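Long-range contacts in VP5 (Halorubrum pleomorphic virus 6, PDB 6QGL), which serves as an envelope protein of a pleomorphic archaeal virus and probably drives fusion of the viral membrane with that of the host cell: residues D44-Q49 with A141-S146; Y111-R116 with V173-G178; L184-N189 with V202-K207; V386-S391 with T420-D425. All coordinates share one frame; numbering follows the deposited sequence.

Interaction 1: D44-Q49 with A141-S146; sequences DVLRNQ and ADVGLS
The guanidinium of R47 has D142 O at its edge, near its plane, 4.1 Å from R47 NH1 and too far to bond, and V143 CG2 at an oblique angle. On the helix side NH2 forms a salt bridge with D44 one turn earlier: D44 OD1, 2.7 Å from R47 NH2, is met nearly along its C-O axis and lies 24° out of the guanidinium plane. A bend at chi3 (-72°) folds the arginine back to that carboxylate, leaving the stem to meet V143, with R47 CG 4.0 Å from V143 CG1. The other isopropyl branch goes to L46, whose CG is anti to the backbone N (chi1 179°); L46 CD2 rests 3.6 Å from V143 CG2 and 4.1 Å from D142 OD1. V143 thus touches two consecutive residues of the helix, mainly one with each methyl. A141, with positive phi, is the first residue after helix 97-140 to leave helical geometry, so the contact joins the start of helix 43-66 to the loop leaving that long helix; L46 also packs on its T136 and H140, and R47 O accepts a weak bond from Y147 on helix 145-148.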
loop_
_atom_site.group_PDB
_atom_site.type_symbol
_atom_site.label_atom_id
_atom_site.label_comp_id
_atom_site.label_asym_id
_atom_site.label_seq_id
_atom_site.Cartn_x
_atom_site.Cartn_y
_atom_site.Cartn_z
ATOM N N ASP A 44 2.575 -30.583 1.527
ATOM C CA ASP A 44 3.167 -29.673 0.549
ATOM C C ASP A 44 2.174 -28.600 0.119
ATOM O O ASP A 44 2.554 -27.430 0.044
ATOM C CB ASP A 44 3.699 -30.439 -0.672
ATOM C CG ASP A 44 4.947 -31.271 -0.427
ATOM O OD1 ASP A 44 5.555 -31.132 0.653
ATOM O OD2 ASP A 44 5.319 -32.054 -1.321
ATOM N N VAL A 45 0.900 -28.991 -0.129
ATOM C CA VAL A 45 -0.156 -28.057 -0.543
ATOM C C VAL A 45 -0.493 -27.080 0.587
ATOM O O VAL A 45 -0.624 -25.881 0.318
ATOM C CB VAL A 45 -1.392 -28.766 -1.153
ATOM C CG1 VAL A 45 -2.643 -27.888 -1.120
ATOM C CG2 VAL A 45 -1.088 -29.191 -2.586
ATOM N N LEU A 46 -0.569 -27.569 1.843
ATOM C CA LEU A 46 -0.845 -26.703 2.994
ATOM C C LEU A 46 0.269 -25.674 3.180
ATOM O O LEU A 46 -0.036 -24.496 3.361
ATOM C CB LEU A 46 -1.102 -27.499 4.296
ATOM C CG LEU A 46 -1.380 -26.661 5.572
ATOM C CD1 LEU A 46 -2.634 -25.799 5.437
ATOM C CD2 LEU A 46 -1.487 -27.526 6.798
ATOM N N ARG A 47 1.546 -26.105 3.073
ATOM C CA ARG A 47 2.714 -25.227 3.189
ATOM C C ARG A 47 2.718 -24.140 2.113
ATOM O O ARG A 47 3.013 -22.986 2.428
ATOM C CB ARG A 47 4.025 -26.025 3.169
ATOM C CG ARG A 47 4.341 -26.704 4.496
ATOM C CD ARG A 47 5.765 -27.225 4.544
ATOM N NE ARG A 47 5.957 -28.405 3.703
ATOM C CZ ARG A 47 5.810 -29.656 4.125
ATOM N NH1 ARG A 47 5.465 -29.907 5.381
ATOM N NH2 ARG A 47 6.010 -30.668 3.294
ATOM N N ASN A 48 2.340 -24.493 0.866
ATOM C CA ASN A 48 2.263 -23.532 -0.239
ATOM C C ASN A 48 1.139 -22.527 -0.018
ATOM O O ASN A 48 1.358 -21.334 -0.220
ATOM C CB ASN A 48 2.108 -24.237 -1.591
ATOM C CG ASN A 48 3.358 -24.936 -2.071
ATOM O OD1 ASN A 48 4.489 -24.477 -1.858
ATOM N ND2 ASN A 48 3.179 -26.060 -2.752
ATOM N N GLN A 49 -0.041 -23.005 0.435
ATOM C CA GLN A 49 -1.204 -22.163 0.720
ATOM C C GLN A 49 -0.956 -21.215 1.890
ATOM O O GLN A 49 -1.394 -20.064 1.829
ATOM C CB GLN A 49 -2.475 -23.000 0.926
ATOM C CG GLN A 49 -2.988 -23.621 -0.377
ATOM C CD GLN A 49 -4.306 -24.356 -0.279
ATOM O OE1 GLN A 49 -4.969 -24.405 0.764
ATOM N NE2 GLN A 49 -4.726 -24.937 -1.394
ATOM N N ALA A 141 -1.718 -31.730 11.454
ATOM C CA ALA A 141 -0.724 -32.556 12.143
ATOM C C ALA A 141 0.362 -33.142 11.227
ATOM O O ALA A 141 1.221 -33.903 11.687
ATOM C CB ALA A 141 -1.410 -33.645 12.948
ATOM N N ASP A 142 0.345 -32.745 9.948
ATOM C CA ASP A 142 1.317 -33.152 8.933
ATOM C C ASP A 142 2.342 -32.024 8.683
ATOM O O ASP A 142 3.318 -32.223 7.956
ATOM C CB ASP A 142 0.590 -33.558 7.635
ATOM C CG ASP A 142 -0.284 -32.492 6.992
ATOM O OD1 ASP A 142 -0.392 -31.383 7.559
ATOM O OD2 ASP A 142 -0.864 -32.768 5.925
ATOM N N VAL A 143 2.102 -30.837 9.285
ATOM C CA VAL A 143 2.961 -29.647 9.181
ATOM C C VAL A 143 3.340 -29.204 10.599
ATOM O O VAL A 143 2.486 -29.194 11.486
ATOM C CB VAL A 143 2.276 -28.503 8.370
ATOM C CG1 VAL A 143 3.182 -27.282 8.239
ATOM C CG2 VAL A 143 1.848 -28.984 6.990
ATOM N N GLY A 144 4.611 -28.876 10.801
ATOM C CA GLY A 144 5.096 -28.421 12.097
ATOM C C GLY A 144 4.801 -26.956 12.341
ATOM O O GLY A 144 4.692 -26.175 11.388
ATOM N N LEU A 145 4.682 -26.575 13.627
ATOM C CA LEU A 145 4.444 -25.196 14.051
ATOM C C LEU A 145 5.608 -24.294 13.666
ATOM O O LEU A 145 5.398 -23.105 13.424
ATOM C CB LEU A 145 4.201 -25.111 15.561
ATOM C CG LEU A 145 2.839 -25.568 16.066
ATOM C CD1 LEU A 145 2.868 -25.761 17.549
ATOM C CD2 LEU A 145 1.750 -24.572 15.716
ATOM N N SER A 146 6.828 -24.867 13.572
ATOM C CA SER A 146 8.052 -24.174 13.164
ATOM C C SER A 146 7.915 -23.574 11.759
ATOM O O SER A 146 8.665 -22.661 11.411
ATOM C CB SER A 146 9.245 -25.123 13.216
ATOM O OG SER A 146 9.092 -26.200 12.308
#

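Interaction 2: Y111-R116 with V173-G178; sequences YETTVR and VSMPDG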
loop_
_atom_site.group_PDB
_atom_site.type_symbol
_atom_site.label_atom_id
_atom_site.label_comp_id
_atom_site.label_asym_id
_atom_site.label_seq_id
_atom_site.Cartn_x
_atom_site.Cartn_y
_atom_site.Cartn_z
ATOM N N TYR A 111 -11.617 12.339 13.340
ATOM C CA TYR A 111 -10.683 12.029 12.261
ATOM C C TYR A 111 -9.595 11.065 12.721
ATOM O O TYR A 111 -9.347 10.074 12.035
ATOM C CB TYR A 111 -10.124 13.311 11.615
ATOM C CG TYR A 111 -9.195 13.115 10.429
ATOM C CD1 TYR A 111 -9.469 12.163 9.443
ATOM C CD2 TYR A 111 -7.952 13.732 10.394
ATOM C CE1 TYR A 111 -8.582 11.928 8.393
ATOM C CE2 TYR A 111 -7.048 13.494 9.356
ATOM C CZ TYR A 111 -7.377 12.605 8.344
ATOM O OH TYR A 111 -6.493 12.354 7.322
ATOM N N GLU A 112 -8.983 11.328 13.894
ATOM C CA GLU A 112 -7.939 10.488 14.488
ATOM C C GLU A 112 -8.472 9.095 14.806
ATOM O O GLU A 112 -7.771 8.119 14.540
ATOM C CB GLU A 112 -7.339 11.145 15.741
ATOM C CG GLU A 112 -6.132 10.404 16.309
ATOM C CD GLU A 112 -5.381 11.072 17.444
ATOM O OE1 GLU A 112 -5.585 12.288 17.656
ATOM O OE2 GLU A 112 -4.583 10.381 18.120
ATOM N N THR A 113 -9.708 9.004 15.354
ATOM C CA THR A 113 -10.355 7.736 15.693
ATOM C C THR A 113 -10.475 6.869 14.446
ATOM O O THR A 113 -10.101 5.709 14.498
ATOM C CB THR A 113 -11.693 7.964 16.420
ATOM O OG1 THR A 113 -11.448 8.735 17.595
ATOM C CG2 THR A 113 -12.380 6.661 16.820
ATOM N N THR A 114 -10.918 7.451 13.320
ATOM C CA THR A 114 -11.067 6.753 12.044
ATOM C C THR A 114 -9.725 6.197 11.554
ATOM O O THR A 114 -9.640 5.002 11.276
ATOM C CB THR A 114 -11.769 7.667 11.028
ATOM O OG1 THR A 114 -13.021 8.069 11.582
ATOM C CG2 THR A 114 -12.002 6.997 9.685
ATOM N N VAL A 115 -8.683 7.052 11.492
ATOM C CA VAL A 115 -7.331 6.706 11.040
ATOM C C VAL A 115 -6.723 5.621 11.937
ATOM O O VAL A 115 -6.249 4.607 11.420
ATOM C CB VAL A 115 -6.427 7.973 10.898
ATOM C CG1 VAL A 115 -4.987 7.602 10.555
ATOM C CG2 VAL A 115 -6.983 8.934 9.856
ATOM N N ARG A 116 -6.780 5.814 13.272
ATOM C CA ARG A 116 -6.246 4.850 14.238
ATOM C C ARG A 116 -6.986 3.527 14.209
ATOM O O ARG A 116 -6.331 2.487 14.152
ATOM C CB ARG A 116 -6.220 5.421 15.655
ATOM C CG ARG A 116 -5.125 6.437 15.861
ATOM C CD ARG A 116 -4.775 6.569 17.324
ATOM N NE ARG A 116 -3.942 7.743 17.534
ATOM C CZ ARG A 116 -2.613 7.749 17.507
ATOM N NH1 ARG A 116 -1.939 6.618 17.312
ATOM N NH2 ARG A 116 -1.950 8.878 17.681
ATOM N N VAL A 173 -7.387 0.572 24.056
ATOM C CA VAL A 173 -6.840 1.797 23.477
ATOM C C VAL A 173 -7.911 2.869 23.696
ATOM O O VAL A 173 -9.082 2.632 23.390
ATOM C CB VAL A 173 -6.471 1.612 21.973
ATOM C CG1 VAL A 173 -6.177 2.947 21.287
ATOM C CG2 VAL A 173 -5.289 0.664 21.813
ATOM N N SER A 174 -7.524 4.020 24.269
ATOM C CA SER A 174 -8.464 5.110 24.508
ATOM C C SER A 174 -8.503 6.022 23.293
ATOM O O SER A 174 -7.573 6.803 23.063
ATOM C CB SER A 174 -8.117 5.871 25.785
ATOM O OG SER A 174 -8.278 5.039 26.921
ATOM N N MET A 175 -9.558 5.863 22.473
ATOM C CA MET A 175 -9.750 6.650 21.259
ATOM C C MET A 175 -10.095 8.097 21.622
ATOM O O MET A 175 -10.765 8.317 22.636
ATOM C CB MET A 175 -10.801 6.010 20.327
ATOM C CG MET A 175 -10.303 4.753 19.615
ATOM S SD MET A 175 -8.826 5.023 18.591
ATOM C CE MET A 175 -8.538 3.390 17.999
ATOM N N PRO A 176 -9.610 9.099 20.850
ATOM C CA PRO A 176 -9.871 10.505 21.212
ATOM C C PRO A 176 -11.335 10.922 21.308
ATOM O O PRO A 176 -11.617 11.923 21.960
ATOM C CB PRO A 176 -9.149 11.295 20.122
ATOM C CG PRO A 176 -8.163 10.363 19.551
ATOM C CD PRO A 176 -8.767 9.008 19.641
ATOM N N ASP A 177 -12.264 10.168 20.684
ATOM C CA ASP A 177 -13.693 10.494 20.723
ATOM C C ASP A 177 -14.398 9.996 22.007
ATOM O O ASP A 177 -15.621 10.104 22.120
ATOM C CB ASP A 177 -14.400 10.010 19.442
ATOM C CG ASP A 177 -14.449 8.508 19.243
ATOM O OD1 ASP A 177 -13.696 7.789 19.938
ATOM O OD2 ASP A 177 -15.225 8.052 18.380
ATOM N N GLY A 178 -13.612 9.492 22.960
ATOM C CA GLY A 178 -14.104 9.000 24.243
ATOM C C GLY A 178 -14.422 7.521 24.294
ATOM O O GLY A 178 -14.716 6.998 25.372
#
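T113 is the hub of the first shell. Its side chain slides past the P176 ring in the opposite direction, T113 OG1 lying 3.4 Å from P176 CD, and meets the D177 side chain at about a right angle, with T113 CG2 3.5 Å from D177 OD2. The same methyl sits 3.9 Å from M175 CB. The stem and carboxylate of E112 cross P176 at about a right angle, the closest approach being E112 CD to P176 CG at 3.6 Å. M175, meanwhile, turns at chi2 (-59°) so that its CE reaches 3.9 Å from R116 CB. M175, P176 and D177 belong to a type I beta turn that runs from M175 to G178, closed by G178 N to M175 O at 3.1 Å, which links strands 166-174 and 180-189 in a hairpin whose tip lies on helix 97-140. G178 has phi 92°, where a side chain would collide with the preceding carbonyl oxygen. A second shell fixes the polar ends. T113 OG1 bonds D109 O on its own helix, and D177 OD1 bonds T179 OG1, just beyond the turn. R116 grips E112 side-on one turn apart: NE gives a bond of 2.8 Å to E112 OE2 on its anti lone pair, and NH2 reaches the same oxygen at 3.1 Å from above the carboxylate plane, both within the guanidinium plane. Both partners also reach helix 229-257: R247 binds E112 OE1, and D240 pairs with R116 NH2, which thus serves two carboxylates, while F243 packs beside E112.

Interaction 3: L184-N189 with V202-K207; sequences LTFRHN and VEYNPK
At T185 the contact begins with a side-chain bond: N205 ND2 donates a hydrogen bond to T185 OG1 at 2.8 Å, close to the amide plane, and the same hydroxyl is paired with T171 OG1 on the adjoining strand. The T185 methyl, anti to the backbone N, lies against the stem of E203. F186 then pairs with Y204 through two backbone bonds, F186 N to Y204 O at 2.9 Å and Y204 N to F186 O at 3.0 Å. The two side chains run side by side, F186 CD2 4.2 Å from Y204 CE1. R187 points to the other face, where it shares a non-hydrogen-bonded pair with E203. With CG anti to the backbone N (chi1 178°) and the chain extended from CG to NE, R187 NH2 reaches E203 OE1 at 2.8 Å, on the anti lone pair, with guanidinium and carboxylate planes 83° apart; K169 holds the second oxygen of E203. H188 closes the run, bonded N to V202 O at 2.8 Å and receiving V202 N, while its CB rests on V202 CG1 and its ring stacks on F151, ND1 tied to N166. With strands at 178°, this is the pairing of an antiparallel beta hairpin, the middle of a four-strand meander laid beside helix 97-140.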
loop_
_atom_site.group_PDB
_atom_site.type_symbol
_atom_site.label_atom_id
_atom_site.label_comp_id
_atom_site.label_asym_id
_atom_site.label_seq_id
_atom_site.Cartn_x
_atom_site.Cartn_y
_atom_site.Cartn_z
ATOM N N LEU A 184 -5.331 -6.012 19.645
ATOM C CA LEU A 184 -4.847 -7.335 20.019
ATOM C C LEU A 184 -3.340 -7.320 20.179
ATOM O O LEU A 184 -2.621 -6.948 19.252
ATOM C CB LEU A 184 -5.293 -8.421 19.019
ATOM C CG LEU A 184 -6.803 -8.629 18.825
ATOM C CD1 LEU A 184 -7.072 -9.583 17.690
ATOM C CD2 LEU A 184 -7.478 -9.127 20.098
ATOM N N THR A 185 -2.867 -7.665 21.378
ATOM C CA THR A 185 -1.446 -7.762 21.670
ATOM C C THR A 185 -1.055 -9.201 21.395
ATOM O O THR A 185 -1.629 -10.128 21.977
ATOM C CB THR A 185 -1.135 -7.275 23.088
ATOM O OG1 THR A 185 -1.410 -5.880 23.136
ATOM C CG2 THR A 185 0.318 -7.511 23.487
ATOM N N PHE A 186 -0.112 -9.384 20.470
ATOM C CA PHE A 186 0.350 -10.705 20.088
ATOM C C PHE A 186 1.420 -11.231 21.034
ATOM O O PHE A 186 2.520 -10.682 21.084
ATOM C CB PHE A 186 0.848 -10.713 18.630
ATOM C CG PHE A 186 1.357 -12.064 18.198
ATOM C CD1 PHE A 186 0.476 -13.065 17.802
ATOM C CD2 PHE A 186 2.715 -12.354 18.222
ATOM C CE1 PHE A 186 0.945 -14.327 17.436
ATOM C CE2 PHE A 186 3.178 -13.617 17.870
ATOM C CZ PHE A 186 2.293 -14.595 17.472
ATOM N N ARG A 187 1.107 -12.321 21.747
ATOM C CA ARG A 187 2.040 -13.020 22.629
ATOM C C ARG A 187 2.323 -14.391 22.014
ATOM O O ARG A 187 1.401 -15.035 21.517
ATOM C CB ARG A 187 1.481 -13.148 24.063
ATOM C CG ARG A 187 2.398 -13.907 25.029
ATOM C CD ARG A 187 1.970 -13.748 26.473
ATOM N NE ARG A 187 2.796 -14.544 27.384
ATOM C CZ ARG A 187 3.943 -14.142 27.925
ATOM N NH1 ARG A 187 4.615 -14.940 28.741
ATOM N NH2 ARG A 187 4.431 -12.939 27.644
ATOM N N HIS A 188 3.597 -14.815 22.026
ATOM C CA HIS A 188 4.052 -16.103 21.505
ATOM C C HIS A 188 5.064 -16.717 22.461
ATOM O O HIS A 188 6.077 -16.091 22.769
ATOM C CB HIS A 188 4.659 -15.950 20.097
ATOM C CG HIS A 188 5.191 -17.226 19.518
ATOM N ND1 HIS A 188 4.366 -18.118 18.862
ATOM C CD2 HIS A 188 6.451 -17.718 19.522
ATOM C CE1 HIS A 188 5.145 -19.121 18.493
ATOM N NE2 HIS A 188 6.408 -18.924 18.862
ATOM N N ASN A 189 4.782 -17.945 22.920
ATOM C CA ASN A 189 5.656 -18.724 23.797
ATOM C C ASN A 189 5.798 -20.132 23.221
ATOM O O ASN A 189 4.787 -20.803 22.997
ATOM C CB ASN A 189 5.125 -18.768 25.238
ATOM C CG ASN A 189 6.099 -19.370 26.227
ATOM O OD1 ASN A 189 7.321 -19.235 26.102
ATOM N ND2 ASN A 189 5.582 -20.045 27.241
ATOM N N VAL A 202 7.857 -13.770 22.984
ATOM C CA VAL A 202 7.711 -12.449 22.381
ATOM C C VAL A 202 6.284 -11.947 22.632
ATOM O O VAL A 202 5.338 -12.733 22.594
ATOM C CB VAL A 202 8.158 -12.370 20.890
ATOM C CG1 VAL A 202 7.117 -12.952 19.934
ATOM C CG2 VAL A 202 8.525 -10.940 20.495
ATOM N N GLU A 203 6.145 -10.661 22.953
ATOM C CA GLU A 203 4.856 -10.020 23.190
ATOM C C GLU A 203 4.952 -8.591 22.702
ATOM O O GLU A 203 5.778 -7.834 23.212
ATOM C CB GLU A 203 4.447 -10.088 24.672
ATOM C CG GLU A 203 3.002 -9.672 24.902
ATOM C CD GLU A 203 2.483 -9.749 26.325
ATOM O OE1 GLU A 203 2.939 -10.627 27.091
ATOM O OE2 GLU A 203 1.596 -8.934 26.666
ATOM N N TYR A 204 4.150 -8.236 21.680
ATOM C CA TYR A 204 4.160 -6.900 21.083
ATOM C C TYR A 204 2.877 -6.560 20.308
ATOM O O TYR A 204 1.999 -7.408 20.131
ATOM C CB TYR A 204 5.416 -6.706 20.196
ATOM C CG TYR A 204 5.436 -7.522 18.922
ATOM C CD1 TYR A 204 5.773 -8.872 18.939
ATOM C CD2 TYR A 204 5.197 -6.925 17.687
ATOM C CE1 TYR A 204 5.809 -9.622 17.767
ATOM C CE2 TYR A 204 5.238 -7.663 16.508
ATOM C CZ TYR A 204 5.541 -9.011 16.553
ATOM O OH TYR A 204 5.579 -9.730 15.385
ATOM N N ASN A 205 2.788 -5.301 19.863
ATOM C CA ASN A 205 1.706 -4.713 19.071
ATOM C C ASN A 205 2.288 -3.479 18.345
ATOM O O ASN A 205 3.460 -3.178 18.588
ATOM C CB ASN A 205 0.498 -4.351 19.970
ATOM C CG ASN A 205 0.784 -3.458 21.154
ATOM O OD1 ASN A 205 1.559 -2.501 21.090
ATOM N ND2 ASN A 205 0.131 -3.736 22.269
ATOM N N PRO A 206 1.549 -2.728 17.483
ATOM C CA PRO A 206 2.167 -1.555 16.837
ATOM C C PRO A 206 2.663 -0.466 17.801
ATOM O O PRO A 206 3.538 0.306 17.423
ATOM C CB PRO A 206 1.053 -1.025 15.926
ATOM C CG PRO A 206 0.150 -2.173 15.709
ATOM C CD PRO A 206 0.159 -2.905 17.016
ATOM N N LYS A 207 2.126 -0.412 19.040
ATOM C CA LYS A 207 2.484 0.604 20.040
ATOM C C LYS A 207 3.792 0.335 20.791
ATOM O O LYS A 207 4.584 1.263 20.965
ATOM C CB LYS A 207 1.342 0.821 21.051
ATOM C CG LYS A 207 0.120 1.545 20.497
ATOM C CD LYS A 207 -0.908 1.782 21.604
ATOM C CE LYS A 207 -2.055 2.670 21.196
ATOM N NZ LYS A 207 -1.636 4.088 21.050
#

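Interaction 4: V386-S391 with T420-D425; sequences VTTVES and TITNVD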
loop_
_atom_site.group_PDB
_atom_site.type_symbol
_atom_site.label_atom_id
_atom_site.label_comp_id
_atom_site.label_asym_id
_atom_site.label_seq_id
_atom_site.Cartn_x
_atom_site.Cartn_y
_atom_site.Cartn_z
ATOM N N VAL A 386 4.610 -16.347 -27.158
ATOM C CA VAL A 386 5.738 -16.997 -27.826
ATOM C C VAL A 386 5.467 -17.107 -29.325
ATOM O O VAL A 386 4.471 -17.709 -29.726
ATOM C CB VAL A 386 6.060 -18.382 -27.191
ATOM C CG1 VAL A 386 7.299 -19.011 -27.824
ATOM C CG2 VAL A 386 6.225 -18.276 -25.678
ATOM N N THR A 387 6.362 -16.529 -30.144
ATOM C CA THR A 387 6.274 -16.580 -31.600
ATOM C C THR A 387 7.356 -17.520 -32.113
ATOM O O THR A 387 8.535 -17.310 -31.827
ATOM C CB THR A 387 6.332 -15.169 -32.213
ATOM O OG1 THR A 387 5.199 -14.424 -31.762
ATOM C CG2 THR A 387 6.352 -15.189 -33.742
ATOM N N THR A 388 6.951 -18.562 -32.853
ATOM C CA THR A 388 7.880 -19.550 -33.406
ATOM C C THR A 388 8.459 -19.075 -34.739
ATOM O O THR A 388 7.984 -18.088 -35.306
ATOM C CB THR A 388 7.241 -20.953 -33.495
ATOM O OG1 THR A 388 6.299 -21.007 -34.566
ATOM C CG2 THR A 388 6.607 -21.409 -32.185
ATOM N N VAL A 389 9.477 -19.795 -35.238
ATOM C CA VAL A 389 10.184 -19.544 -36.497
ATOM C C VAL A 389 9.229 -19.774 -37.709
ATOM O O VAL A 389 9.438 -19.186 -38.772
ATOM C CB VAL A 389 11.522 -20.354 -36.536
ATOM C CG1 VAL A 389 12.132 -20.421 -37.931
ATOM C CG2 VAL A 389 12.539 -19.769 -35.563
ATOM N N GLU A 390 8.136 -20.545 -37.502
ATOM C CA GLU A 390 7.106 -20.835 -38.508
ATOM C C GLU A 390 5.982 -19.778 -38.520
ATOM O O GLU A 390 4.938 -19.998 -39.138
ATOM C CB GLU A 390 6.525 -22.245 -38.289
ATOM C CG GLU A 390 7.492 -23.375 -38.608
ATOM C CD GLU A 390 7.998 -23.439 -40.036
ATOM O OE1 GLU A 390 7.178 -23.297 -40.973
ATOM O OE2 GLU A 390 9.222 -23.633 -40.217
ATOM N N SER A 391 6.217 -18.627 -37.850
ATOM C CA SER A 391 5.314 -17.475 -37.719
ATOM C C SER A 391 3.972 -17.827 -37.058
ATOM O O SER A 391 2.922 -17.308 -37.450
ATOM C CB SER A 391 5.122 -16.756 -39.052
ATOM O OG SER A 391 6.257 -15.964 -39.358
ATOM N N THR A 420 4.874 -28.561 -34.045
ATOM C CA THR A 420 5.319 -28.780 -32.665
ATOM C C THR A 420 6.838 -28.703 -32.541
ATOM O O THR A 420 7.334 -28.192 -31.544
ATOM C CB THR A 420 4.773 -30.103 -32.131
ATOM O OG1 THR A 420 5.094 -31.133 -33.062
ATOM C CG2 THR A 420 3.273 -30.062 -31.908
ATOM N N ILE A 421 7.569 -29.211 -33.545
ATOM C CA ILE A 421 9.034 -29.187 -33.558
ATOM C C ILE A 421 9.475 -27.969 -34.368
ATOM O O ILE A 421 9.373 -27.975 -35.599
ATOM C CB ILE A 421 9.633 -30.527 -34.072
ATOM C CG1 ILE A 421 9.072 -31.723 -33.266
ATOM C CG2 ILE A 421 11.171 -30.496 -34.036
ATOM C CD1 ILE A 421 9.233 -33.067 -33.888
ATOM N N THR A 422 9.932 -26.918 -33.666
ATOM C CA THR A 422 10.355 -25.637 -34.244
ATOM C C THR A 422 11.303 -24.909 -33.270
ATOM O O THR A 422 11.737 -25.511 -32.280
ATOM C CB THR A 422 9.107 -24.798 -34.666
ATOM O OG1 THR A 422 9.508 -23.659 -35.430
ATOM C CG2 THR A 422 8.249 -24.373 -33.485
ATOM N N ASN A 423 11.635 -23.633 -33.566
ATOM C CA ASN A 423 12.494 -22.794 -32.730
ATOM C C ASN A 423 11.795 -21.475 -32.443
ATOM O O ASN A 423 11.050 -20.993 -33.286
ATOM C CB ASN A 423 13.870 -22.569 -33.375
ATOM C CG ASN A 423 14.663 -23.836 -33.576
ATOM O OD1 ASN A 423 15.600 -24.138 -32.833
ATOM N ND2 ASN A 423 14.305 -24.608 -34.588
ATOM N N VAL A 424 11.971 -20.932 -31.237
ATOM C CA VAL A 424 11.378 -19.659 -30.821
ATOM C C VAL A 424 12.073 -18.532 -31.601
ATOM O O VAL A 424 13.304 -18.462 -31.619
ATOM C CB VAL A 424 11.458 -19.453 -29.276
ATOM C CG1 VAL A 424 10.899 -18.095 -28.858
ATOM C CG2 VAL A 424 10.740 -20.573 -28.528
ATOM N N ASP A 425 11.280 -17.690 -32.279
ATOM C CA ASP A 425 11.768 -16.540 -33.041
ATOM C C ASP A 425 11.965 -15.365 -32.076
ATOM O O ASP A 425 13.014 -14.717 -32.088
ATOM C CB ASP A 425 10.765 -16.167 -34.151
ATOM C CG ASP A 425 11.256 -15.087 -35.096
ATOM O OD1 ASP A 425 12.140 -15.384 -35.929
ATOM O OD2 ASP A 425 10.746 -13.949 -35.011
#
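Two strands cross here at 126° in a strongly twisted antiparallel pairing, with T388, the first residue of the type I turn that joins strands 382-388 and 393-397, and V424 forming a non-hydrogen-bonded pair. The side chains of that pair diverge, each packing on a different residue: T388 on T422, V424 on V386. T388 puts OG1 in the crowded position between backbone N and carbonyl carbon (chi1 74°), from where it takes a weak bond from E390 N. T422 places CG2 in that same crowded position, its OG1 being anti to N (chi1 -170°), and this methyl meets both T388 CB and T388 CG2 at 3.6 Å, the two side chains crossing at about a right angle. V386 and V424 share one conformer, CG1 anti to N, and also cross nearly at a right angle, V386 CG1 being 3.8 Å from V424 CG2. E390 CG, anti to the carbonyl carbon, lies 3.8 Å from T422 OG1, and the chain bends beyond it at chi2. D425 CB lies near the carbonyl oxygens of T387 and T388, and its CG is anti to N. On its far edge strand 422-431 bonds V367 at T422 and S365 at V424, so it is paired on both sides. Flanking the central pair are D425 N to T387 O at 2.8 Å, in the carbonyl plane, and V389 N to N423 O, also 2.8 Å, which arrives nearly along the C=O axis of N423.

Overall arrangement
From the N terminus, interaction 1 closes the longest loop: three helices, 43-66, 73-92 and 97-140, run between its segments and return the chain to the start of the first. Interaction 2 opens inside that span and closes beyond it, so the two cross, tying helix 97-140 to the hairpin tip as well. Interaction 3 follows in series as a local hairpin closure in the same sheet, and V173 of interaction 2 touches K207 of interaction 3. All three belong to the N-terminal family region, which they knit into a helix-and-sheet unit. Interaction 4 comes last, its centre 41 Å from that of interaction 1, and joins two strands of a separate C-terminal sheet.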